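Long-range contacts in succinoglycan biosynthesis protein (PDB 2QGM), which is of unestablished function but belongs to the erythromycin esterase family and is named for a probable role in making the exopolysaccharide succinoglycan: residues 62-67 against 94-99; 335-340 against 430-435. All coordinates share one frame; numbering follows the deposited sequence.

Interaction 1 (62-67 against 94-99); sequences EDLKPL and FRLVKY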
loop_
_atom_site.group_PDB
_atom_site.type_symbol
_atom_site.label_atom_id
_atom_site.label_comp_id
_atom_site.label_asym_id
_atom_site.label_seq_id
_atom_site.Cartn_x
_atom_site.Cartn_y
_atom_site.Cartn_z
ATOM N N GLU A 62 -1.903 -20.496 -14.061
ATOM C CA GLU A 62 -1.145 -21.697 -13.734
ATOM C C GLU A 62 0.197 -21.416 -13.059
ATOM O O GLU A 62 0.602 -22.152 -12.160
ATOM C CB GLU A 62 -0.907 -22.541 -14.991
ATOM C CG GLU A 62 -2.126 -23.319 -15.455
ATOM C CD GLU A 62 -2.603 -24.334 -14.424
ATOM O OE1 GLU A 62 -1.814 -25.237 -14.061
ATOM O OE2 GLU A 62 -3.768 -24.229 -13.978
ATOM N N ASP A 63 0.881 -20.354 -13.478
ATOM C CA ASP A 63 2.185 -20.043 -12.898
ATOM C C ASP A 63 2.110 -19.413 -11.511
ATOM O O ASP A 63 3.139 -19.174 -10.878
ATOM C CB ASP A 63 3.003 -19.149 -13.847
ATOM C CG ASP A 63 2.385 -17.787 -14.047
ATOM O OD1 ASP A 63 1.151 -17.663 -13.906
ATOM O OD2 ASP A 63 3.136 -16.838 -14.359
ATOM N N LEU A 64 0.896 -19.155 -11.032
ATOM C CA LEU A 64 0.726 -18.569 -9.706
ATOM C C LEU A 64 0.324 -19.611 -8.663
ATOM O O LEU A 64 0.117 -19.278 -7.495
ATOM C CB LEU A 64 -0.315 -17.442 -9.741
ATOM C CG LEU A 64 0.072 -16.244 -10.616
ATOM C CD1 LEU A 64 -1.046 -15.207 -10.634
ATOM C CD2 LEU A 64 1.364 -15.636 -10.097
ATOM N N LYS A 65 0.217 -20.870 -9.079
ATOM C CA LYS A 65 -0.142 -21.923 -8.139
ATOM C C LYS A 65 0.871 -22.013 -6.993
ATOM O O LYS A 65 0.495 -22.286 -5.854
ATOM C CB LYS A 65 -0.266 -23.269 -8.855
ATOM C CG LYS A 65 -1.407 -23.299 -9.874
ATOM C CD LYS A 65 -2.000 -24.700 -10.037
ATOM C CE LYS A 65 -0.963 -25.719 -10.477
ATOM N NZ LYS A 65 -1.571 -27.076 -10.635
ATOM N N PRO A 66 2.168 -21.796 -7.275
ATOM C CA PRO A 66 3.126 -21.874 -6.167
ATOM C C PRO A 66 2.835 -20.783 -5.135
ATOM O O PRO A 66 3.143 -20.938 -3.958
ATOM C CB PRO A 66 4.468 -21.667 -6.857
ATOM C CG PRO A 66 4.249 -22.282 -8.190
ATOM C CD PRO A 66 2.870 -21.766 -8.570
ATOM N N LEU A 67 2.225 -19.691 -5.590
ATOM C CA LEU A 67 1.908 -18.573 -4.711
ATOM C C LEU A 67 0.829 -18.904 -3.685
ATOM O O LEU A 67 0.884 -18.434 -2.543
ATOM C CB LEU A 67 1.473 -17.352 -5.529
ATOM C CG LEU A 67 1.202 -16.072 -4.725
ATOM C CD1 LEU A 67 2.490 -15.604 -4.057
ATOM C CD2 LEU A 67 0.643 -14.994 -5.641
ATOM N N PHE A 94 -1.500 -6.044 -10.460
ATOM C CA PHE A 94 -2.898 -6.179 -10.845
ATOM C C PHE A 94 -3.159 -7.675 -11.090
ATOM O O PHE A 94 -4.171 -8.215 -10.643
ATOM C CB PHE A 94 -3.125 -5.321 -12.101
ATOM C CG PHE A 94 -4.460 -5.505 -12.782
ATOM C CD1 PHE A 94 -5.534 -6.145 -12.159
ATOM C CD2 PHE A 94 -4.636 -5.003 -14.075
ATOM C CE1 PHE A 94 -6.761 -6.284 -12.825
ATOM C CE2 PHE A 94 -5.851 -5.136 -14.741
ATOM C CZ PHE A 94 -6.925 -5.777 -14.120
ATOM N N ARG A 95 -2.240 -8.352 -11.779
ATOM C CA ARG A 95 -2.419 -9.780 -12.026
ATOM C C ARG A 95 -2.492 -10.514 -10.686
ATOM O O ARG A 95 -3.360 -11.360 -10.480
ATOM C CB ARG A 95 -1.269 -10.328 -12.885
ATOM C CG ARG A 95 -1.324 -11.819 -13.163
ATOM C CD ARG A 95 -0.279 -12.211 -14.206
ATOM N NE ARG A 95 -0.078 -13.656 -14.290
ATOM C CZ ARG A 95 -0.944 -14.509 -14.826
ATOM N NH1 ARG A 95 -2.086 -14.072 -15.346
ATOM N NH2 ARG A 95 -0.674 -15.810 -14.831
ATOM N N LEU A 96 -1.589 -10.171 -9.768
ATOM C CA LEU A 96 -1.564 -10.787 -8.444
ATOM C C LEU A 96 -2.874 -10.541 -7.689
ATOM O O LEU A 96 -3.424 -11.455 -7.090
ATOM C CB LEU A 96 -0.390 -10.238 -7.626
ATOM C CG LEU A 96 0.832 -11.120 -7.349
ATOM C CD1 LEU A 96 0.979 -12.211 -8.401
ATOM C CD2 LEU A 96 2.074 -10.233 -7.274
ATOM N N VAL A 97 -3.361 -9.306 -7.718
ATOM C CA VAL A 97 -4.612 -8.953 -7.053
ATOM C C VAL A 97 -5.743 -9.797 -7.630
ATOM O O VAL A 97 -6.528 -10.406 -6.898
ATOM C CB VAL A 97 -4.940 -7.437 -7.243
ATOM C CG1 VAL A 97 -6.363 -7.136 -6.763
ATOM C CG2 VAL A 97 -3.926 -6.581 -6.479
ATOM N N LYS A 98 -5.813 -9.865 -8.953
ATOM C CA LYS A 98 -6.862 -10.645 -9.594
ATOM C C LYS A 98 -6.820 -12.110 -9.152
ATOM O O LYS A 98 -7.861 -12.728 -8.912
ATOM C CB LYS A 98 -6.734 -10.538 -11.115
ATOM C CG LYS A 98 -7.976 -10.993 -11.856
ATOM C CD LYS A 98 -7.842 -10.749 -13.349
ATOM C CE LYS A 98 -9.095 -11.169 -14.082
ATOM N NZ LYS A 98 -8.903 -11.071 -15.551
ATOM N N TYR A 99 -5.620 -12.666 -9.037
ATOM C CA TYR A 99 -5.477 -14.051 -8.600
ATOM C C TYR A 99 -5.955 -14.218 -7.154
ATOM O O TYR A 99 -6.707 -15.143 -6.843
ATOM C CB TYR A 99 -4.016 -14.494 -8.718
ATOM C CG TYR A 99 -3.781 -15.906 -8.240
ATOM C CD1 TYR A 99 -4.215 -16.999 -8.985
ATOM C CD2 TYR A 99 -3.142 -16.149 -7.025
ATOM C CE1 TYR A 99 -4.013 -18.303 -8.528
ATOM C CE2 TYR A 99 -2.941 -17.441 -6.562
ATOM C CZ TYR A 99 -3.379 -18.514 -7.314
ATOM O OH TYR A 99 -3.208 -19.798 -6.840
HETATM O O HOH W 1 2.522 -14.329 -13.626
#
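L64 is the apolar centre of this contact between the 3-10 turn leading into helix 65-71 and the long helix 87-104. Its CB sits squarely over the middle of the Y99 ring, a CH-pi contact 3.8 Å from the centroid and 3° off the normal. CG stands anti to the carbonyl carbon, and with chi2 at 178° CD1 carries the chain straight on to Y99 CB, 3.6 Å away, and over one face of the R95 guanidinium, whereas CD2 branches off to L96 CD1 at 3.8 Å. L67, three residues on in helix 65-71, crosses L96 at about a right angle, its CD2 3.9 Å from L96 CD1. Beside this patch D63 and R95 meet tip to tip. R95 NH2 donates, almost in the guanidinium plane, to the syn lone pair of D63 OD1 at 2.8 Å, a salt bridge, though bent (145°); a water joins D63 OD2 to R95 NE. The same guanidinium reaches the carbonyl oxygens of P60 and K59, and D63 OD2 accepts from the backbone N of K53. So many partners fix the rotation of the buried guanidinium, and its positive charge would probably keep the D63 carboxylate ionised.

Interaction 2 (335-340 against 430-435); sequences NYVTIG and FDIIFH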
loop_
_atom_site.group_PDB
_atom_site.type_symbol
_atom_site.label_atom_id
_atom_site.label_comp_id
_atom_site.label_asym_id
_atom_site.label_seq_id
_atom_site.Cartn_x
_atom_site.Cartn_y
_atom_site.Cartn_z
ATOM N N ASN A 335 -0.162 -14.242 10.405
ATOM C CA ASN A 335 -1.385 -13.965 9.654
ATOM C C ASN A 335 -1.171 -12.817 8.678
ATOM O O ASN A 335 -2.103 -12.396 7.994
ATOM C CB ASN A 335 -2.545 -13.641 10.598
ATOM C CG ASN A 335 -3.901 -13.849 9.941
ATOM O OD1 ASN A 335 -4.068 -14.740 9.096
ATOM N ND2 ASN A 335 -4.882 -13.047 10.342
ATOM N N TYR A 336 0.054 -12.300 8.635
ATOM C CA TYR A 336 0.409 -11.231 7.699
ATOM C C TYR A 336 1.613 -11.689 6.884
ATOM O O TYR A 336 2.704 -11.883 7.420
ATOM C CB TYR A 336 0.761 -9.930 8.432
ATOM C CG TYR A 336 1.308 -8.839 7.523
ATOM C CD1 TYR A 336 0.568 -8.375 6.437
ATOM C CD2 TYR A 336 2.549 -8.255 7.764
ATOM C CE1 TYR A 336 1.045 -7.354 5.617
ATOM C CE2 TYR A 336 3.036 -7.229 6.950
ATOM C CZ TYR A 336 2.272 -6.784 5.874
ATOM O OH TYR A 336 2.724 -5.769 5.061
ATOM N N VAL A 337 1.403 -11.882 5.587
ATOM C CA VAL A 337 2.475 -12.310 4.697
ATOM C C VAL A 337 2.885 -11.115 3.843
ATOM O O VAL A 337 2.035 -10.375 3.347
ATOM C CB VAL A 337 2.015 -13.464 3.770
ATOM C CG1 VAL A 337 3.041 -13.691 2.678
ATOM C CG2 VAL A 337 1.839 -14.747 4.579
ATOM N N THR A 338 4.192 -10.925 3.687
ATOM C CA THR A 338 4.725 -9.816 2.900
ATOM C C THR A 338 5.369 -10.255 1.606
ATOM O O THR A 338 6.237 -11.123 1.599
ATOM C CB THR A 338 5.789 -9.015 3.681
ATOM O OG1 THR A 338 6.752 -9.914 4.248
ATOM C CG2 THR A 338 5.145 -8.200 4.772
ATOM N N ILE A 339 4.944 -9.632 0.511
ATOM C CA ILE A 339 5.477 -9.923 -0.814
ATOM C C ILE A 339 6.105 -8.648 -1.359
ATOM O O ILE A 339 5.395 -7.745 -1.806
ATOM C CB ILE A 339 4.361 -10.359 -1.775
ATOM C CG1 ILE A 339 3.594 -11.525 -1.155
ATOM C CG2 ILE A 339 4.955 -10.733 -3.139
ATOM C CD1 ILE A 339 2.416 -11.994 -1.970
ATOM N N GLY A 340 7.432 -8.580 -1.321
ATOM C CA GLY A 340 8.140 -7.411 -1.812
ATOM C C GLY A 340 8.345 -7.424 -3.318
ATOM O O GLY A 340 8.298 -8.478 -3.954
ATOM N N PHE A 430 11.143 -8.960 3.532
ATOM C CA PHE A 430 10.089 -9.662 2.809
ATOM C C PHE A 430 10.078 -11.183 2.943
ATOM O O PHE A 430 11.122 -11.837 2.865
ATOM C CB PHE A 430 10.187 -9.319 1.316
ATOM C CG PHE A 430 10.412 -7.848 1.027
ATOM C CD1 PHE A 430 9.490 -6.885 1.435
ATOM C CD2 PHE A 430 11.532 -7.435 0.302
ATOM C CE1 PHE A 430 9.676 -5.536 1.122
ATOM C CE2 PHE A 430 11.728 -6.089 -0.017
ATOM C CZ PHE A 430 10.796 -5.133 0.394
ATOM N N ASP A 431 8.889 -11.754 3.120
ATOM C CA ASP A 431 8.757 -13.206 3.219
ATOM C C ASP A 431 8.939 -13.761 1.807
ATOM O O ASP A 431 9.604 -14.779 1.598
ATOM C CB ASP A 431 7.354 -13.594 3.717
ATOM C CG ASP A 431 7.083 -13.143 5.143
ATOM O OD1 ASP A 431 7.928 -13.405 6.022
ATOM O OD2 ASP A 431 6.015 -12.539 5.388
ATOM N N ILE A 432 8.339 -13.055 0.855
ATOM C CA ILE A 432 8.326 -13.420 -0.552
ATOM C C ILE A 432 8.629 -12.199 -1.410
ATOM O O ILE A 432 8.391 -11.067 -1.000
ATOM C CB ILE A 432 6.910 -13.930 -0.946
ATOM C CG1 ILE A 432 6.531 -15.124 -0.088
ATOM C CG2 ILE A 432 6.854 -14.314 -2.425
ATOM C CD1 ILE A 432 5.050 -15.423 -0.093
ATOM N N ILE A 433 9.174 -12.432 -2.595
ATOM C CA ILE A 433 9.427 -11.338 -3.515
ATOM C C ILE A 433 9.047 -11.786 -4.912
ATOM O O ILE A 433 9.050 -12.981 -5.215
ATOM C CB ILE A 433 10.927 -10.896 -3.558
ATOM C CG1 ILE A 433 11.813 -12.062 -4.001
ATOM C CG2 ILE A 433 11.358 -10.366 -2.206
ATOM C CD1 ILE A 433 13.196 -11.626 -4.425
ATOM N N PHE A 434 8.644 -10.832 -5.743
ATOM C CA PHE A 434 8.372 -11.128 -7.143
ATOM C C PHE A 434 9.329 -10.216 -7.882
ATOM O O PHE A 434 9.310 -8.991 -7.728
ATOM C CB PHE A 434 6.897 -10.906 -7.553
ATOM C CG PHE A 434 6.405 -9.479 -7.460
ATOM C CD1 PHE A 434 6.337 -8.667 -8.596
ATOM C CD2 PHE A 434 5.942 -8.975 -6.251
ATOM C CE1 PHE A 434 5.805 -7.373 -8.524
ATOM C CE2 PHE A 434 5.413 -7.687 -6.170
ATOM C CZ PHE A 434 5.342 -6.885 -7.304
ATOM N N HIS A 435 10.214 -10.840 -8.649
ATOM C CA HIS A 435 11.217 -10.110 -9.392
ATOM C C HIS A 435 10.856 -9.945 -10.859
ATOM O O HIS A 435 10.332 -10.867 -11.489
ATOM C CB HIS A 435 12.569 -10.830 -9.283
ATOM C CG HIS A 435 13.713 -10.054 -9.847
ATOM N ND1 HIS A 435 14.210 -8.915 -9.248
ATOM C CD2 HIS A 435 14.447 -10.232 -10.974
ATOM C CE1 HIS A 435 15.193 -8.426 -9.980
ATOM N NE2 HIS A 435 15.356 -9.208 -11.036
HETATM O O HOH W 2 5.136 -10.621 7.036
#
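The F430 ring carries the bare CA of G340 on one face, 3.6 Å from the centroid and displaced toward the rim, in a CH-pi contact. At the edge of the F434 ring, near its plane, lies the CG2 methyl of I339, 3.7 Å from F434 CD2; the two side chains cross at about a right angle. The two oxygens of D431 divide their work: OD1 forms a salt bridge with K312, while OD2 faces the other strand. The anti lone pair of OD2 receives the backbone N-H of T338 at 3.0 Å, nearly straight at 165°, and a water bridges the same oxygen to the Y336 carbonyl. In return, T338 OG1, held between its own backbone N and carbonyl carbon (chi1 49°), accepts from D431 N at 3.0 Å. These reciprocal bonds secure the start of the strand pairing, where the chain has just left helix 426-429. Regular parallel bonding follows: I432 N to T338 O, G340 N to I432 O at 2.7 Å, and F434 N to G340 O, the first and last nearly along the C=O axis. I339 and I432 point the same way, side by side, onto the face covered by helix 65-71, with V337 CG1 touching I432 CD1 at 3.8 Å. Strand 336-344 also bonds to strand 76-79, and 432-439 adjoins 385-389 on its other side. Two neighbouring parallel strands deep inside a mixed sheet with helices packed against it are characteristic of an alpha/beta core, here that of an Ere-like protein.

From the N terminus, interaction 1 comes first: 62-67 meets 94-99 after a loop of 26 residues that contains strand 76-79 and the start of helix 87-104. Interaction 2 opens much later and closes 89 residues on, around the small two-stranded sheets and strand 385-389. The two loops therefore follow in series, neither nested nor crossing. In space they adjoin, with centres about 13 Å apart: L67 CD1 touches I339 CD1, and L96 CD2 approaches F434 CD2, each at 4.2 Å. Interaction 1 joins the 3-10 turn and first turn of helix 65-71 to helix 87-104, interaction 2 two strands, and these apolar contacts seat these helical elements against the strand pair as successive layers of one alpha/beta fold.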